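Local coordinates for protein Ral guanine nucleotide dissociation stimulator-like 2 (Mus musculus, PDB 4JGW) that probably acts as a guanine nucleotide exchange factor for small G proteins and docks SH3 domain-containing proteins through a site of preselected conformation, at residues S30-P35 with A40-P45; A66-A69 with M74-P77. All blocks are in the same frame, centred on the assembly; numbering follows the deposited sequence.

Contact 1. Residues S30-P35 with A40-P45; sequences SRQYRP and APLPPP
The side chain of Pro35 crosses that of Pro43 at about a right angle, with Pro35 CB 3.7 Å from Pro43 CD. Residues 40-45 form an extended polyproline II stretch. It runs back roughly antiparallel to the end of strand 24-33, in the loop before strand 46-54. Such a proline-rich stretch is the form SH3 domains recognise, so this is probably the docking site whose shape is preselected. Gln32 makes the direct hydrogen bond to this stretch. Its CG is anti to the backbone N (chi1 -178°), and the chain then bends at chi2 (68°), which brings the amide over to the prolines. NE2 of Gln32 gives an almost straight hydrogen bond to Pro43 O at 2.8 Å. Gln32 NE2 also hydrogen-bonds to Tyr33 O, the carbonyl of the next residue, at 3.2 Å. Both acceptors lie in the amide plane, so the two bonds should fix its rotation. Next to the proline pair, Leu42 CD2 packs on Pro35 CD at 4.0 Å. The Pro45 ring sits beside Ser30 and the Gln32 amide, with Pro45 CD 3.7 Å from Gln32 OE1. One water bridges the two backbones, accepting from Tyr33 N at 3.2 Å and donating to Pro44 O at 2.7 Å.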
loop_
_atom_site.group_PDB
_atom_site.type_symbol
_atom_site.label_atom_id
_atom_site.label_comp_id
_atom_site.label_asym_id
_atom_site.label_seq_id
_atom_site.Cartn_x
_atom_site.Cartn_y
_atom_site.Cartn_z
ATOM N N SER A 30 -27.705 2.134 -18.135
ATOM C CA SER A 30 -27.880 2.980 -19.309
ATOM C C SER A 30 -28.341 4.370 -18.889
ATOM O O SER A 30 -29.439 4.538 -18.353
ATOM C CB SER A 30 -28.874 2.351 -20.288
ATOM O OG SER A 30 -28.778 2.952 -21.566
ATOM N N ARG A 31 -27.486 5.361 -19.130
ATOM C CA ARG A 31 -27.753 6.736 -18.721
ATOM C C ARG A 31 -27.971 7.629 -19.939
ATOM O O ARG A 31 -27.072 7.797 -20.769
ATOM C CB ARG A 31 -26.605 7.278 -17.859
ATOM C CG ARG A 31 -26.204 6.376 -16.694
ATOM C CD ARG A 31 -24.840 6.767 -16.131
ATOM N NE ARG A 31 -24.117 5.613 -15.592
ATOM C CZ ARG A 31 -23.371 4.782 -16.317
ATOM N NH1 ARG A 31 -23.236 4.963 -17.628
ATOM N NH2 ARG A 31 -22.754 3.759 -15.733
ATOM N N GLN A 32 -29.174 8.187 -20.045
ATOM C CA GLN A 32 -29.508 9.114 -21.120
ATOM C C GLN A 32 -29.303 10.549 -20.648
ATOM O O GLN A 32 -29.943 10.997 -19.694
ATOM C CB GLN A 32 -30.951 8.903 -21.599
ATOM C CG GLN A 32 -31.375 9.798 -22.769
ATOM C CD GLN A 32 -30.657 9.466 -24.066
ATOM O OE1 GLN A 32 -30.816 8.377 -24.617
ATOM N NE2 GLN A 32 -29.867 10.411 -24.565
ATOM N N TYR A 33 -28.398 11.255 -21.318
ATOM C CA TYR A 33 -28.132 12.655 -21.019
ATOM C C TYR A 33 -28.844 13.570 -22.008
ATOM O O TYR A 33 -29.119 13.179 -23.146
ATOM C CB TYR A 33 -26.625 12.932 -21.040
ATOM C CG TYR A 33 -25.876 12.368 -19.851
ATOM C CD1 TYR A 33 -25.345 11.077 -19.881
ATOM C CD2 TYR A 33 -25.697 13.126 -18.693
ATOM C CE1 TYR A 33 -24.654 10.556 -18.789
ATOM C CE2 TYR A 33 -25.008 12.615 -17.596
ATOM C CZ TYR A 33 -24.489 11.331 -17.651
ATOM O OH TYR A 33 -23.809 10.825 -16.568
ATOM N N ARG A 34 -29.150 14.784 -21.560
ATOM C CA ARG A 34 -29.703 15.815 -22.428
ATOM C C ARG A 34 -28.605 16.318 -23.362
ATOM O O ARG A 34 -27.447 16.411 -22.954
ATOM C CB ARG A 34 -30.271 16.970 -21.601
ATOM C CG ARG A 34 -31.563 16.640 -20.863
ATOM C CD ARG A 34 -32.101 17.860 -20.132
ATOM N NE ARG A 34 -33.365 17.583 -19.452
ATOM C CZ ARG A 34 -33.482 17.272 -18.162
ATOM N NH1 ARG A 34 -32.409 17.193 -17.384
ATOM N NH2 ARG A 34 -34.683 17.039 -17.645
ATOM N N PRO A 35 -28.958 16.626 -24.625
ATOM C CA PRO A 35 -27.959 17.128 -25.572
ATOM C C PRO A 35 -27.493 18.535 -25.202
ATOM O O PRO A 35 -28.256 19.295 -24.598
ATOM C CB PRO A 35 -28.713 17.143 -26.904
ATOM C CG PRO A 35 -30.153 17.247 -26.529
ATOM C CD PRO A 35 -30.295 16.506 -25.239
ATOM N N ALA A 40 -31.389 19.840 -30.211
ATOM C CA ALA A 40 -30.816 18.740 -30.982
ATOM C C ALA A 40 -31.492 17.403 -30.657
ATOM O O ALA A 40 -32.118 17.268 -29.603
ATOM C CB ALA A 40 -29.311 18.653 -30.732
ATOM N N PRO A 41 -31.377 16.415 -31.568
ATOM C CA PRO A 41 -31.864 15.071 -31.263
ATOM C C PRO A 41 -31.051 14.437 -30.136
ATOM O O PRO A 41 -29.865 14.748 -29.977
ATOM C CB PRO A 41 -31.642 14.309 -32.575
ATOM C CG PRO A 41 -30.581 15.072 -33.289
ATOM C CD PRO A 41 -30.839 16.501 -32.938
ATOM N N LEU A 42 -31.694 13.569 -29.360
ATOM C CA LEU A 42 -31.063 12.942 -28.199
ATOM C C LEU A 42 -29.765 12.219 -28.567
ATOM O O LEU A 42 -29.735 11.441 -29.525
ATOM C CB LEU A 42 -32.029 11.976 -27.502
ATOM C CG LEU A 42 -33.266 12.561 -26.812
ATOM C CD1 LEU A 42 -34.207 11.448 -26.373
ATOM C CD2 LEU A 42 -32.891 13.445 -25.626
ATOM N N PRO A 43 -28.682 12.487 -27.813
ATOM C CA PRO A 43 -27.426 11.776 -28.038
ATOM C C PRO A 43 -27.576 10.299 -27.665
ATOM O O PRO A 43 -28.520 9.946 -26.953
ATOM C CB PRO A 43 -26.448 12.481 -27.090
ATOM C CG PRO A 43 -27.295 13.054 -26.022
ATOM C CD PRO A 43 -28.593 13.424 -26.678
ATOM N N PRO A 44 -26.669 9.432 -28.156
ATOM C CA PRO A 44 -26.730 8.034 -27.733
ATOM C C PRO A 44 -26.488 7.912 -26.227
ATOM O O PRO A 44 -25.659 8.646 -25.682
ATOM C CB PRO A 44 -25.588 7.374 -28.518
ATOM C CG PRO A 44 -24.679 8.499 -28.915
ATOM C CD PRO A 44 -25.577 9.675 -29.118
ATOM N N PRO A 45 -27.225 7.011 -25.551
ATOM C CA PRO A 45 -27.044 6.822 -24.107
ATOM C C PRO A 45 -25.667 6.252 -23.754
ATOM O O PRO A 45 -25.121 5.435 -24.503
ATOM C CB PRO A 45 -28.147 5.824 -23.737
ATOM C CG PRO A 45 -28.483 5.126 -25.010
ATOM C CD PRO A 45 -28.277 6.133 -26.097
HETATM O O HOH W 1 -26.539 10.201 -23.690
#

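Contact 2. Residues A66-A69 with M74-P77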
loop_
_atom_site.group_PDB
_atom_site.type_symbol
_atom_site.label_atom_id
_atom_site.label_comp_id
_atom_site.label_asym_id
_atom_site.label_seq_id
_atom_site.Cartn_x
_atom_site.Cartn_y
_atom_site.Cartn_z
ATOM N N ALA A 66 -12.962 -7.912 -25.709
ATOM C CA ALA A 66 -12.547 -6.611 -26.245
ATOM C C ALA A 66 -13.405 -5.436 -25.770
ATOM O O ALA A 66 -12.932 -4.299 -25.721
ATOM C CB ALA A 66 -12.512 -6.660 -27.767
ATOM N N ARG A 67 -14.656 -5.723 -25.422
ATOM C CA ARG A 67 -15.618 -4.703 -24.991
ATOM C C ARG A 67 -15.437 -4.278 -23.534
ATOM O O ARG A 67 -15.875 -3.194 -23.141
ATOM C CB ARG A 67 -17.054 -5.209 -25.189
ATOM C CG ARG A 67 -17.411 -5.581 -26.622
ATOM C CD ARG A 67 -18.808 -6.187 -26.693
ATOM N NE ARG A 67 -19.120 -6.687 -28.032
ATOM C CZ ARG A 67 -19.626 -5.948 -29.019
ATOM N NH1 ARG A 67 -19.888 -4.657 -28.835
ATOM N NH2 ARG A 67 -19.872 -6.504 -30.199
ATOM N N THR A 68 -14.801 -5.137 -22.742
ATOM C CA THR A 68 -14.657 -4.928 -21.298
ATOM C C THR A 68 -13.960 -3.613 -20.930
ATOM O O THR A 68 -14.354 -2.952 -19.971
ATOM C CB THR A 68 -13.956 -6.139 -20.636
ATOM O OG1 THR A 68 -14.772 -7.303 -20.813
ATOM C CG2 THR A 68 -13.727 -5.914 -19.142
ATOM N N ALA A 69 -12.941 -3.235 -21.700
ATOM C CA ALA A 69 -12.192 -2.002 -21.451
ATOM C C ALA A 69 -13.081 -0.758 -21.508
ATOM O O ALA A 69 -12.880 0.188 -20.748
ATOM C CB ALA A 69 -11.024 -1.876 -22.426
ATOM N N MET A 74 -12.997 -0.602 -14.579
ATOM C CA MET A 74 -12.299 -0.996 -13.356
ATOM C C MET A 74 -11.899 -2.477 -13.342
ATOM O O MET A 74 -10.973 -2.861 -12.628
ATOM C CB MET A 74 -13.108 -0.646 -12.099
ATOM C CG MET A 74 -12.292 -0.768 -10.804
ATOM S SD MET A 74 -13.190 -0.472 -9.271
ATOM C CE MET A 74 -13.481 1.296 -9.373
ATOM N N PHE A 75 -12.585 -3.295 -14.140
ATOM C CA PHE A 75 -12.440 -4.751 -14.052
ATOM C C PHE A 75 -11.012 -5.267 -14.221
ATOM O O PHE A 75 -10.511 -5.992 -13.361
ATOM C CB PHE A 75 -13.365 -5.475 -15.034
ATOM C CG PHE A 75 -13.274 -6.970 -14.939
ATOM C CD1 PHE A 75 -13.981 -7.658 -13.960
ATOM C CD2 PHE A 75 -12.457 -7.687 -15.805
ATOM C CE1 PHE A 75 -13.886 -9.036 -13.854
ATOM C CE2 PHE A 75 -12.358 -9.070 -15.708
ATOM C CZ PHE A 75 -13.074 -9.745 -14.733
ATOM N N THR A 76 -10.381 -4.904 -15.335
ATOM C CA THR A 76 -9.045 -5.387 -15.679
ATOM C C THR A 76 -7.980 -5.030 -14.626
ATOM O O THR A 76 -7.293 -5.925 -14.135
ATOM C CB THR A 76 -8.623 -4.920 -17.100
ATOM O OG1 THR A 76 -9.625 -5.316 -18.045
ATOM C CG2 THR A 76 -7.278 -5.514 -17.507
ATOM N N PRO A 77 -7.843 -3.735 -14.270
ATOM C CA PRO A 77 -6.829 -3.408 -13.261
ATOM C C PRO A 77 -7.146 -3.972 -11.873
ATOM O O PRO A 77 -6.228 -4.367 -11.153
ATOM C CB PRO A 77 -6.829 -1.874 -13.240
ATOM C CG PRO A 77 -8.165 -1.484 -13.773
ATOM C CD PRO A 77 -8.497 -2.521 -14.797
#
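Thr68 OG1 hydrogen-bonds to His62 O, which leaves the methyl of Thr68 to meet Phe75. The contact lies in the helical RasGEF N-terminal motif, where the short helix 68-71 is followed after a brief turn by helix 75-82. It joins residues of these two helices, Thr68 on one and Phe75 and Thr76 on the other. The link is small and apolar, burying 87 Å² in all, and it is made by side chains. The alpha carbons of Thr68 and Phe75 are 7.6 Å apart, and both side chains leave the backbone toward the other segment.

The hydroxyl and the methyl of Thr68 share one CB and do different work. At chi1 -63° the OG1 stands beside the backbone N, while CG2 is anti to that N and extends to the second helix. There the methyl comes at the Phe75 ring obliquely, near CD2, and Thr68 CG2 also lies 4.1 Å from Phe75 CB. Phe75 CG is itself anti to its backbone N (chi1 -178°), and its ring meets His62 edge to face and Phe416 with the planes at about 30°. Phe75 touches Arg420 of helix 416-436 too, so the aromatic ring joins the N-terminal motif to a helix of the Ras-GEF region. Thr76 borders the methyl more loosely, with Thr76 OG1 4.3 Å from Thr68 CG2. The closest approach between the segments is Thr68 CG2 to Phe75 CD2, at 4.0 Å.

How the contacts relate
The contacts follow one another along the chain and do not touch. Their centres are about 24 Å apart and their nearest atoms about 11 Å. Strand 46-54 connects them: it starts where the proline-rich stretch of contact 1 ends and leads into helix 56-63, whose His62 and Leu63 border contact 2. The antiparallel beta sheet makes a second link. Strand 414-415 pairs with strand 46-54 and runs straight into helix 416-436, which packs on Phe75. Contact 1 lies at the surface, its centre about 40 Å from that of the chain. Contact 2 is buried, about 23 Å from the same point, on the same side. The first shapes a probable docking site, while the second is helix packing.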